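Local coordinates for packaging protein UL32 (Human herpesvirus 8 type M, PDB 6XF9) that is required for herpesviral packaging, assembles as a pentameric zinc-binding ring and probably helps newly made capsids reach the sites where viral genomes are cleaved and packaged, at residues 381-384 against 385-389; 205-208 against 209-212. All blocks are in the same frame, centred on the assembly; numbering follows the deposited sequence.

In the fold
Two short helices of one largely helical subunit hold these contacts. Interaction 2 (205-212) comes first along the chain, on helix 207-213; interaction 1 (381-389) follows much later, on helix 382-386. Their centres are 10 Å apart on the same side of the chain's centre, and the two touch directly: Val384 CG2 rests 3.7 Å from Ile205 CD1, and Pro389 CB lies 3.4 Å from Thr212 CG2. Regions far apart in sequence are thereby joined. The side chain of Leu385 in interaction 1 is about 11 Å from that of zinc ligand Cys299, whereas interaction 2 lies away from the zinc sites. No other subunit of the pentamer touches either contact.

Interaction 1 (381-384 against 385-389); sequences SEDV and LFRLP
Asp383 and Arg387, one helical turn apart, run side by side in the same direction at the end of the short helix 382-386, which opens with a serine N-cap. Their flat groups are 28° apart, and Asp383 OD1 lies at the guanidinium edge, in its plane, facing NE rather than the terminal nitrogens. At 3.7 Å from Asp383 OD1 to Arg387 NE this is a long salt bridge. Arg387 reaches it with CG beside its own backbone N (chi1 -68°) and a chain extended from CG to NE, which carries the guanidinium back along the aspartate.

The backbone supplies the firmer link between the same residues: Arg387 N donates to Asp383 O over 3.0 Å, although Arg387 already leaves helical phi/psi. Two residues earlier Leu385 N donates to Ser381 O (3.2 Å), while Phe386 N makes only weak bonds to Glu382 O and Asp383 O.

Val384 and Leu385 turn to the buried side, where both meet Phe81 of helix 71-83. The Phe386 ring packs edge-to-face with Trp5, and Asp383 also touches Cys214. The helix thus puts its charged pair on a partly exposed flank and its aliphatic side chains in the interior. At its start, Ser381 OG caps the first turn by accepting from Val384 N across 3.3 Å, with an almost straight N-H...O angle of 176°.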
loop_
_atom_site.group_PDB
_atom_site.type_symbol
_atom_site.label_atom_id
_atom_site.label_comp_id
_atom_site.label_asym_id
_atom_site.label_seq_id
_atom_site.Cartn_x
_atom_site.Cartn_y
_atom_site.Cartn_z
ATOM N N SER D 381 -27.804 33.370 -16.046
ATOM C CA SER D 381 -28.787 34.401 -15.702
ATOM C C SER D 381 -29.632 34.679 -16.941
ATOM O O SER D 381 -29.135 35.275 -17.904
ATOM C CB SER D 381 -28.118 35.674 -15.220
ATOM O OG SER D 381 -29.061 36.730 -15.202
ATOM N N GLU D 382 -30.880 34.188 -16.946
ATOM C CA GLU D 382 -31.784 34.415 -18.076
ATOM C C GLU D 382 -32.103 35.889 -18.269
ATOM O O GLU D 382 -32.497 36.289 -19.371
ATOM C CB GLU D 382 -33.085 33.623 -17.911
ATOM C CG GLU D 382 -33.927 33.943 -16.683
ATOM C CD GLU D 382 -33.381 33.362 -15.403
ATOM O OE1 GLU D 382 -34.170 33.238 -14.433
ATOM O OE2 GLU D 382 -32.173 33.012 -15.360
ATOM N N ASP D 383 -31.990 36.691 -17.207
ATOM C CA ASP D 383 -32.218 38.124 -17.320
ATOM C C ASP D 383 -31.125 38.789 -18.151
ATOM O O ASP D 383 -31.424 39.513 -19.101
ATOM C CB ASP D 383 -32.287 38.737 -15.930
ATOM C CG ASP D 383 -33.355 38.092 -15.074
ATOM O OD1 ASP D 383 -34.462 37.830 -15.595
ATOM O OD2 ASP D 383 -33.092 37.827 -13.883
ATOM N N VAL D 384 -29.851 38.575 -17.800
ATOM C CA VAL D 384 -28.755 39.129 -18.596
ATOM C C VAL D 384 -28.894 38.705 -20.042
ATOM O O VAL D 384 -28.763 39.510 -20.969
ATOM C CB VAL D 384 -27.387 38.700 -18.035
ATOM C CG1 VAL D 384 -26.297 39.175 -18.947
ATOM C CG2 VAL D 384 -27.175 39.261 -16.652
ATOM N N LEU D 385 -29.154 37.425 -20.261
ATOM C CA LEU D 385 -29.048 36.906 -21.611
ATOM C C LEU D 385 -30.194 37.390 -22.486
ATOM O O LEU D 385 -30.005 37.612 -23.688
ATOM C CB LEU D 385 -29.005 35.384 -21.587
ATOM C CG LEU D 385 -27.748 34.730 -21.021
ATOM C CD1 LEU D 385 -27.750 33.250 -21.441
ATOM C CD2 LEU D 385 -26.461 35.451 -21.461
ATOM N N PHE D 386 -31.398 37.521 -21.919
ATOM C CA PHE D 386 -32.585 37.608 -22.758
ATOM C C PHE D 386 -33.486 38.806 -22.527
ATOM O O PHE D 386 -34.352 39.051 -23.368
ATOM C CB PHE D 386 -33.417 36.316 -22.644
ATOM C CG PHE D 386 -32.914 35.234 -23.553
ATOM C CD1 PHE D 386 -33.069 35.345 -24.924
ATOM C CD2 PHE D 386 -32.208 34.164 -23.051
ATOM C CE1 PHE D 386 -32.569 34.387 -25.776
ATOM C CE2 PHE D 386 -31.711 33.195 -23.891
ATOM C CZ PHE D 386 -31.894 33.306 -25.255
ATOM N N ARG D 387 -33.311 39.566 -21.462
ATOM C CA ARG D 387 -34.106 40.766 -21.273
ATOM C C ARG D 387 -33.445 41.973 -21.917
ATOM O O ARG D 387 -32.217 42.141 -21.863
ATOM C CB ARG D 387 -34.356 41.011 -19.793
ATOM C CG ARG D 387 -35.255 39.939 -19.250
ATOM C CD ARG D 387 -36.074 40.404 -18.098
ATOM N NE ARG D 387 -37.052 39.373 -17.774
ATOM C CZ ARG D 387 -38.210 39.231 -18.411
ATOM N NH1 ARG D 387 -38.517 40.060 -19.403
ATOM N NH2 ARG D 387 -39.061 38.274 -18.054
ATOM N N LEU D 388 -34.282 42.806 -22.543
ATOM C CA LEU D 388 -33.796 43.968 -23.263
ATOM C C LEU D 388 -33.289 44.998 -22.263
ATOM O O LEU D 388 -34.049 45.442 -21.399
ATOM C CB LEU D 388 -34.930 44.554 -24.107
ATOM C CG LEU D 388 -34.538 45.677 -25.081
ATOM C CD1 LEU D 388 -35.415 45.603 -26.334
ATOM C CD2 LEU D 388 -34.528 47.096 -24.415
ATOM N N PRO D 389 -32.053 45.452 -22.381
ATOM C CA PRO D 389 -31.501 46.333 -21.351
ATOM C C PRO D 389 -32.104 47.724 -21.392
ATOM O O PRO D 389 -32.461 48.255 -22.446
ATOM C CB PRO D 389 -30.011 46.379 -21.691
ATOM C CG PRO D 389 -29.940 46.084 -23.133
ATOM C CD PRO D 389 -31.081 45.142 -23.436
#

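Interaction 2 (205-208 against 209-212)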
loop_
_atom_site.group_PDB
_atom_site.type_symbol
_atom_site.label_atom_id
_atom_site.label_comp_id
_atom_site.label_asym_id
_atom_site.label_seq_id
_atom_site.Cartn_x
_atom_site.Cartn_y
_atom_site.Cartn_z
ATOM N N ILE D 205 -27.306 38.405 -9.625
ATOM C CA ILE D 205 -26.364 39.152 -10.449
ATOM C C ILE D 205 -26.068 40.512 -9.821
ATOM O O ILE D 205 -26.827 40.965 -8.947
ATOM C CB ILE D 205 -26.903 39.272 -11.875
ATOM C CG1 ILE D 205 -28.256 39.949 -11.914
ATOM C CG2 ILE D 205 -27.051 37.897 -12.496
ATOM C CD1 ILE D 205 -28.631 40.251 -13.365
ATOM N N PRO D 206 -24.984 41.190 -10.218
ATOM C CA PRO D 206 -24.639 42.477 -9.597
ATOM C C PRO D 206 -25.772 43.493 -9.653
ATOM O O PRO D 206 -26.708 43.369 -10.444
ATOM C CB PRO D 206 -23.455 42.967 -10.445
ATOM C CG PRO D 206 -22.896 41.796 -11.057
ATOM C CD PRO D 206 -24.006 40.812 -11.253
ATOM N N GLU D 207 -25.717 44.544 -8.855
ATOM C CA GLU D 207 -26.762 45.557 -8.928
ATOM C C GLU D 207 -26.779 46.235 -10.267
ATOM O O GLU D 207 -27.773 46.327 -10.865
ATOM C CB GLU D 207 -26.587 46.617 -7.886
ATOM C CG GLU D 207 -27.781 46.788 -6.988
ATOM C CD GLU D 207 -28.845 47.709 -7.512
ATOM O OE1 GLU D 207 -28.580 48.883 -7.713
ATOM O OE2 GLU D 207 -29.970 47.272 -7.676
ATOM N N LEU D 208 -25.654 46.630 -10.793
ATOM C CA LEU D 208 -25.704 47.259 -12.115
ATOM C C LEU D 208 -26.419 46.380 -13.116
ATOM O O LEU D 208 -27.162 46.884 -13.970
ATOM C CB LEU D 208 -24.309 47.554 -12.662
ATOM C CG LEU D 208 -23.469 48.702 -12.161
ATOM C CD1 LEU D 208 -22.086 48.504 -12.654
ATOM C CD2 LEU D 208 -24.050 49.899 -12.844
ATOM N N ALA D 209 -26.196 45.065 -13.045
ATOM C CA ALA D 209 -26.895 44.166 -13.950
ATOM C C ALA D 209 -28.364 44.039 -13.562
ATOM O O ALA D 209 -29.234 43.971 -14.435
ATOM C CB ALA D 209 -26.207 42.806 -13.978
ATOM N N ARG D 210 -28.670 44.039 -12.267
ATOM C CA ARG D 210 -30.068 43.978 -11.860
ATOM C C ARG D 210 -30.841 45.167 -12.405
ATOM O O ARG D 210 -31.933 45.013 -12.967
ATOM C CB ARG D 210 -30.176 43.950 -10.344
ATOM C CG ARG D 210 -31.487 43.397 -9.861
ATOM C CD ARG D 210 -31.704 43.757 -8.408
ATOM N NE ARG D 210 -31.583 45.199 -8.247
ATOM C CZ ARG D 210 -32.464 46.079 -8.725
ATOM N NH1 ARG D 210 -33.531 45.662 -9.395
ATOM N NH2 ARG D 210 -32.270 47.380 -8.545
ATOM N N ALA D 211 -30.284 46.369 -12.228
ATOM C CA ALA D 211 -30.904 47.587 -12.729
ATOM C C ALA D 211 -31.107 47.524 -14.233
ATOM O O ALA D 211 -32.163 47.919 -14.738
ATOM C CB ALA D 211 -30.040 48.789 -12.360
ATOM N N THR D 212 -30.141 46.967 -14.960
ATOM C CA THR D 212 -30.209 47.004 -16.412
ATOM C C THR D 212 -31.160 45.971 -16.995
ATOM O O THR D 212 -31.739 46.209 -18.057
ATOM C CB THR D 212 -28.824 46.799 -17.004
ATOM O OG1 THR D 212 -27.947 47.777 -16.448
ATOM C CG2 THR D 212 -28.858 46.976 -18.497
#
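Ile205 CD1 packs 3.6 Å from Ala209 CB at the start of helix 207-213, where Pro206 occupies the N-cap position. The isoleucine CG1 takes the crowded position between backbone N and carbonyl carbon (chi1 58°), bringing its terminal methyl over the first turn. Pro206 CD lies 4.0 Å from the same Ala209 CB, so the buried alanine methyl meets two apolar groups.

Backbone bonds hold this turn: Arg210 N donates to Pro206 O, and Ala211 N reaches Glu207 O at 2.9 Å in a nearly straight bond. Leu208 O accepts twice from Thr212, from OG1 at 2.7 Å and from N at 3.1 Å. The two donors approach from opposite faces of the carbonyl plane. With OG1 beside its backbone N (chi1 -55°), the threonine folds its hydroxyl back onto the preceding turn, satisfying that buried side chain's polar group.

The solvent side is different. Exposed Glu207 and Arg210 lie side by side, with carboxylate and guanidinium nearly coplanar (23°). Glu207 OE2 accepts from Arg210 NE at 2.7 Å through its anti lone pair. Arg210 NH2 comes implausibly close to the same Glu207 OE2, at 2.5 Å, so the exact geometry of this second bond is doubtful; the other carboxylate oxygen, Glu207 OE1, stays 4.1 Å from Arg210 NH2. The salt bridge thus lies on an outer flank, while the apolar contacts line the inner one.

Inward, Leu208 rests on Lys396 and Ser400 of helix 391-402, Thr212 meets Glu393 and Tyr394 of that helix, and Ile205 and Pro206 pack on Tyr84, just beyond helix 71-83.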